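Local atomic coordinates of mandelate racemase/muconate lactonizing enzyme-like protein (Rubrobacter xylanophilus DSM 9941, PDB entry 3CYJ), a protein that belongs to the enolase superfamily, as a mandelate racemase/muconate lactonizing enzyme-like protein with a barrel domain that holds a sodium ion in the model. Residues E131-Y143 with W155-R169. Residues are numbered along the deposited sequence; the frame is centred on the assembly and turned at random.
Sequences EVPVYGSGGFTSY and WAAAGIPRVKMKVGR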
loop_
_atom_site.group_PDB
_atom_site.type_symbol
_atom_site.label_atom_id
_atom_site.label_comp_id
_atom_site.label_asym_id
_atom_site.label_seq_id
_atom_site.Cartn_x
_atom_site.Cartn_y
_atom_site.Cartn_z
ATOM N N GLU A 131 18.067 -14.097 -35.714
ATOM C CA GLU A 131 19.133 -14.422 -34.794
ATOM C C GLU A 131 18.952 -13.669 -33.462
ATOM O O GLU A 131 18.045 -12.847 -33.329
ATOM C CB GLU A 131 20.496 -14.120 -35.405
ATOM C CG GLU A 131 20.625 -12.721 -35.956
ATOM C CD GLU A 131 22.057 -12.438 -36.389
ATOM O OE1 GLU A 131 22.812 -13.404 -36.638
ATOM O OE2 GLU A 131 22.442 -11.252 -36.457
ATOM N N VAL A 132 19.839 -13.933 -32.491
ATOM C CA VAL A 132 19.707 -13.350 -31.152
ATOM C C VAL A 132 21.030 -12.819 -30.658
ATOM O O VAL A 132 22.070 -13.495 -30.794
ATOM C CB VAL A 132 19.157 -14.389 -30.126
ATOM C CG1 VAL A 132 17.753 -14.733 -30.448
ATOM C CG2 VAL A 132 20.006 -15.666 -30.091
ATOM N N PRO A 133 21.020 -11.607 -30.084
ATOM C CA PRO A 133 22.256 -11.010 -29.620
ATOM C C PRO A 133 22.763 -11.635 -28.318
ATOM O O PRO A 133 21.961 -12.129 -27.469
ATOM C CB PRO A 133 21.889 -9.549 -29.457
ATOM C CG PRO A 133 20.397 -9.511 -29.314
ATOM C CD PRO A 133 19.859 -10.703 -29.971
ATOM N N VAL A 134 24.086 -11.694 -28.186
ATOM C CA VAL A 134 24.707 -12.308 -27.026
ATOM C C VAL A 134 25.581 -11.329 -26.266
ATOM O O VAL A 134 25.964 -10.247 -26.784
ATOM C CB VAL A 134 25.550 -13.581 -27.378
ATOM C CG1 VAL A 134 24.785 -14.499 -28.272
ATOM C CG2 VAL A 134 26.925 -13.227 -28.004
ATOM N N TYR A 135 25.892 -11.667 -25.015
ATOM C CA TYR A 135 27.064 -11.046 -24.409
ATOM C C TYR A 135 28.026 -12.152 -23.986
ATOM O O TYR A 135 27.585 -13.233 -23.557
ATOM C CB TYR A 135 26.683 -10.141 -23.229
ATOM C CG TYR A 135 26.042 -10.826 -22.042
ATOM C CD1 TYR A 135 26.811 -11.251 -20.964
ATOM C CD2 TYR A 135 24.649 -10.979 -21.970
ATOM C CE1 TYR A 135 26.252 -11.834 -19.858
ATOM C CE2 TYR A 135 24.054 -11.576 -20.862
ATOM C CZ TYR A 135 24.868 -11.984 -19.809
ATOM O OH TYR A 135 24.300 -12.555 -18.720
ATOM N N GLY A 136 29.324 -11.883 -24.127
ATOM C CA GLY A 136 30.347 -12.777 -23.637
ATOM C C GLY A 136 30.430 -12.692 -22.120
ATOM O O GLY A 136 30.534 -11.608 -21.554
ATOM N N SER A 137 30.395 -13.838 -21.439
ATOM C CA SER A 137 30.282 -13.822 -19.968
ATOM C C SER A 137 31.364 -14.725 -19.276
ATOM O O SER A 137 31.408 -15.910 -19.516
ATOM C CB SER A 137 28.864 -14.236 -19.570
ATOM O OG SER A 137 28.762 -14.358 -18.151
ATOM N N GLY A 138 32.235 -14.131 -18.464
ATOM C CA GLY A 138 33.269 -14.843 -17.735
ATOM C C GLY A 138 33.825 -13.930 -16.657
ATOM O O GLY A 138 33.067 -13.456 -15.772
ATOM N N GLY A 139 35.129 -13.652 -16.700
ATOM C CA GLY A 139 35.718 -12.578 -15.875
ATOM C C GLY A 139 35.664 -12.943 -14.407
ATOM O O GLY A 139 35.407 -12.072 -13.542
ATOM N N PHE A 140 35.919 -14.225 -14.135
ATOM C CA PHE A 140 35.854 -14.768 -12.785
ATOM C C PHE A 140 36.805 -14.043 -11.844
ATOM O O PHE A 140 37.849 -13.489 -12.281
ATOM C CB PHE A 140 36.081 -16.281 -12.797
ATOM C CG PHE A 140 35.206 -16.973 -13.767
ATOM C CD1 PHE A 140 33.862 -17.200 -13.464
ATOM C CD2 PHE A 140 35.679 -17.298 -15.043
ATOM C CE1 PHE A 140 33.014 -17.786 -14.428
ATOM C CE2 PHE A 140 34.858 -17.896 -16.007
ATOM C CZ PHE A 140 33.520 -18.151 -15.705
ATOM N N THR A 141 36.416 -14.039 -10.569
ATOM C CA THR A 141 37.157 -13.355 -9.535
ATOM C C THR A 141 38.517 -13.996 -9.253
ATOM O O THR A 141 39.422 -13.344 -8.686
ATOM C CB THR A 141 36.312 -13.167 -8.238
ATOM O OG1 THR A 141 35.593 -14.384 -7.966
ATOM C CG2 THR A 141 35.324 -11.987 -8.402
ATOM N N SER A 142 38.677 -15.248 -9.671
ATOM C CA SER A 142 39.977 -15.909 -9.568
ATOM C C SER A 142 40.993 -15.474 -10.650
ATOM O O SER A 142 42.187 -15.727 -10.497
ATOM C CB SER A 142 39.799 -17.421 -9.691
ATOM O OG SER A 142 39.201 -17.678 -10.939
ATOM N N TYR A 143 40.532 -14.898 -11.762
ATOM C CA TYR A 143 41.453 -14.499 -12.835
ATOM C C TYR A 143 42.438 -13.408 -12.404
ATOM O O TYR A 143 42.025 -12.331 -11.907
ATOM C CB TYR A 143 40.692 -13.948 -14.029
ATOM C CG TYR A 143 40.056 -14.979 -14.915
ATOM C CD1 TYR A 143 40.084 -16.324 -14.593
ATOM C CD2 TYR A 143 39.380 -14.597 -16.063
ATOM C CE1 TYR A 143 39.473 -17.282 -15.432
ATOM C CE2 TYR A 143 38.789 -15.526 -16.888
ATOM C CZ TYR A 143 38.824 -16.858 -16.570
ATOM O OH TYR A 143 38.195 -17.763 -17.429
ATOM N N TRP A 155 36.732 -11.297 -26.539
ATOM C CA TRP A 155 35.343 -11.216 -26.992
ATOM C C TRP A 155 35.028 -9.912 -27.745
ATOM O O TRP A 155 34.257 -9.946 -28.672
ATOM C CB TRP A 155 34.374 -11.375 -25.841
ATOM C CG TRP A 155 34.273 -12.742 -25.288
ATOM C CD1 TRP A 155 34.256 -13.907 -25.978
ATOM C CD2 TRP A 155 34.116 -13.093 -23.899
ATOM N NE1 TRP A 155 34.113 -14.960 -25.120
ATOM C CE2 TRP A 155 34.026 -14.490 -23.836
ATOM C CE3 TRP A 155 34.045 -12.352 -22.704
ATOM C CZ2 TRP A 155 33.878 -15.176 -22.622
ATOM C CZ3 TRP A 155 33.903 -13.039 -21.491
ATOM C CH2 TRP A 155 33.817 -14.431 -21.457
ATOM N N ALA A 156 35.601 -8.781 -27.331
ATOM C CA ALA A 156 35.325 -7.492 -28.001
ATOM C C ALA A 156 35.879 -7.465 -29.419
ATOM O O ALA A 156 35.181 -7.051 -30.345
ATOM C CB ALA A 156 35.882 -6.297 -27.212
ATOM N N ALA A 157 37.117 -7.939 -29.555
ATOM C CA ALA A 157 37.826 -8.112 -30.823
ATOM C C ALA A 157 37.065 -9.011 -31.805
ATOM O O ALA A 157 37.159 -8.804 -33.031
ATOM C CB ALA A 157 39.248 -8.694 -30.553
ATOM N N ALA A 158 36.351 -10.009 -31.272
ATOM C CA ALA A 158 35.466 -10.858 -32.056
ATOM C C ALA A 158 34.163 -10.166 -32.444
ATOM O O ALA A 158 33.261 -10.796 -33.004
ATOM C CB ALA A 158 35.151 -12.155 -31.298
ATOM N N GLY A 159 34.024 -8.884 -32.142
ATOM C CA GLY A 159 32.785 -8.183 -32.526
ATOM C C GLY A 159 31.591 -8.396 -31.589
ATOM O O GLY A 159 30.460 -8.045 -31.942
ATOM N N ILE A 160 31.821 -8.996 -30.414
ATOM C CA ILE A 160 30.745 -9.121 -29.396
ATOM C C ILE A 160 30.773 -7.842 -28.561
ATOM O O ILE A 160 31.710 -7.632 -27.774
ATOM C CB ILE A 160 30.928 -10.363 -28.478
ATOM C CG1 ILE A 160 31.025 -11.646 -29.303
ATOM C CG2 ILE A 160 29.786 -10.463 -27.426
ATOM C CD1 ILE A 160 31.419 -12.881 -28.449
ATOM N N PRO A 161 29.756 -6.973 -28.736
ATOM C CA PRO A 161 29.782 -5.612 -28.199
ATOM C C PRO A 161 29.302 -5.471 -26.731
ATOM O O PRO A 161 29.053 -4.351 -26.270
ATOM C CB PRO A 161 28.853 -4.855 -29.160
ATOM C CG PRO A 161 27.824 -5.896 -29.581
ATOM C CD PRO A 161 28.497 -7.253 -29.461
ATOM N N ARG A 162 29.236 -6.602 -26.015
ATOM C CA ARG A 162 28.778 -6.661 -24.628
ATOM C C ARG A 162 29.522 -7.765 -23.898
ATOM O O ARG A 162 29.575 -8.908 -24.347
ATOM C CB ARG A 162 27.286 -6.966 -24.562
ATOM C CG ARG A 162 26.389 -5.890 -25.145
ATOM C CD ARG A 162 24.978 -6.439 -25.595
ATOM N NE ARG A 162 25.105 -7.558 -26.550
ATOM C CZ ARG A 162 24.966 -7.439 -27.871
ATOM N NH1 ARG A 162 24.702 -6.248 -28.400
ATOM N NH2 ARG A 162 25.097 -8.497 -28.673
ATOM N N VAL A 163 30.103 -7.419 -22.763
ATOM C CA VAL A 163 30.795 -8.406 -21.966
ATOM C C VAL A 163 30.412 -8.296 -20.493
ATOM O O VAL A 163 30.212 -7.148 -19.970
ATOM C CB VAL A 163 32.357 -8.351 -22.119
ATOM C CG1 VAL A 163 32.801 -8.714 -23.548
ATOM C CG2 VAL A 163 32.925 -7.039 -21.644
ATOM N N LYS A 164 30.330 -9.471 -19.833
ATOM C CA LYS A 164 30.122 -9.533 -18.368
ATOM C C LYS A 164 31.273 -10.158 -17.564
ATOM O O LYS A 164 31.882 -11.137 -17.969
ATOM C CB LYS A 164 28.757 -10.214 -18.020
ATOM C CG LYS A 164 28.240 -10.003 -16.569
ATOM C CD LYS A 164 26.815 -10.671 -16.359
ATOM C CE LYS A 164 26.988 -12.193 -16.171
ATOM N NZ LYS A 164 25.754 -12.987 -16.069
ATOM N N MET A 165 31.556 -9.571 -16.411
ATOM C CA MET A 165 32.587 -10.053 -15.477
ATOM C C MET A 165 32.026 -10.190 -14.016
ATOM O O MET A 165 30.974 -9.635 -13.679
ATOM C CB MET A 165 33.819 -9.133 -15.507
ATOM C CG MET A 165 33.551 -7.655 -15.215
ATOM S SD MET A 165 35.011 -6.544 -14.961
ATOM C CE MET A 165 35.818 -7.232 -13.508
ATOM N N LYS A 166 32.728 -10.945 -13.173
ATOM C CA LYS A 166 32.395 -11.065 -11.766
ATOM C C LYS A 166 33.054 -10.006 -10.888
ATOM O O LYS A 166 34.188 -9.582 -11.122
ATOM C CB LYS A 166 32.785 -12.453 -11.269
ATOM C CG LYS A 166 32.342 -13.627 -12.157
ATOM C CD LYS A 166 30.850 -13.637 -12.353
ATOM C CE LYS A 166 30.357 -15.044 -12.587
ATOM N NZ LYS A 166 29.056 -14.996 -13.272
ATOM N N VAL A 167 32.316 -9.568 -9.870
ATOM C CA VAL A 167 32.813 -8.635 -8.852
ATOM C C VAL A 167 32.334 -9.120 -7.490
ATOM O O VAL A 167 31.414 -9.943 -7.388
ATOM C CB VAL A 167 32.213 -7.166 -9.006
ATOM C CG1 VAL A 167 32.790 -6.463 -10.181
ATOM C CG2 VAL A 167 30.651 -7.211 -9.043
ATOM N N GLY A 168 32.912 -8.564 -6.442
ATOM C CA GLY A 168 32.265 -8.717 -5.131
ATOM C C GLY A 168 32.894 -9.695 -4.168
ATOM O O GLY A 168 32.511 -9.709 -2.970
ATOM N N ARG A 169 33.827 -10.522 -4.673
ATOM C CA ARG A 169 34.536 -11.498 -3.839
ATOM C C ARG A 169 35.610 -10.847 -2.934
ATOM O O ARG A 169 35.679 -11.135 -1.735
ATOM C CB ARG A 169 35.144 -12.618 -4.699
ATOM C CG ARG A 169 35.704 -13.754 -3.882
ATOM C CD ARG A 169 36.130 -14.925 -4.733
ATOM N NE ARG A 169 36.455 -15.992 -3.802
ATOM C CZ ARG A 169 35.588 -16.914 -3.387
ATOM N NH1 ARG A 169 35.964 -17.799 -2.485
ATOM N NH2 ARG A 169 34.341 -16.959 -3.876
HETATM O O HOH W 1 30.122 -13.890 -15.741
#
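Lys-164 lays its aliphatic chain against the ring of Tyr-135, with Lys-164 CB 3.5 Å from Tyr-135 CE1. The chain then bends at chi3 (78°), bringing Lys-164 NZ to the ring edge, in plane, to donate to Tyr-135 OH at 3.1 Å. A long, flexible lysine suits this place: its methylenes pack on carbon while NZ reaches polar partners. Ser-137, on the same face of the sheet, brings OG to 3.4 Å from Lys-164 CE. On the other face, Gly-136 CA sits over the six-membered ring of Trp-155 in a CH-pi contact, 3.9 Å from its centroid; glycine's bare CA lets the strand lie directly on the indole face. Gly-138 N and CA lie at the indole edge. Toward the start of both strands, Arg-162 grips Val-134 O side-on, its planar guanidinium offering NE (2.8 Å) and NH2 (2.7 Å) together to this one in-plane oxygen.

Parallel strands 132-137 and 162-166 form with helix 145-157 a beta-alpha-beta unit of the TIM-barrel-like domain. Gly-136 N donates to Arg-162 O, Gly-136 O accepts from Lys-164 N in a nearly straight bond (168°), and Gly-138 N donates to Lys-164 O. Beyond the strand, Gly-139 has a positive phi, which glycine adopts readily, and Gly-139 O accepts from Lys-166 N at 2.9 Å.

A water donates to Ser-137 OG and Gly-138 O and accepts from Lys-166 NZ, whose stronger partner is Asp-194, a ligand of the sodium ion. Lys-164 NZ makes salt bridges to Glu-317 and to Glu-221, another sodium ligand, and Glu-317 also bonds Ser-137 OG. At the far end the Arg-169 methylenes run across Thr-141, Arg-169 CD 3.3 Å from Thr-141 OG1; that OG1 bonds Ser-25 OG, and Arg-169 NH2 bonds the backbone O of Asp-26, both on strand 8-26.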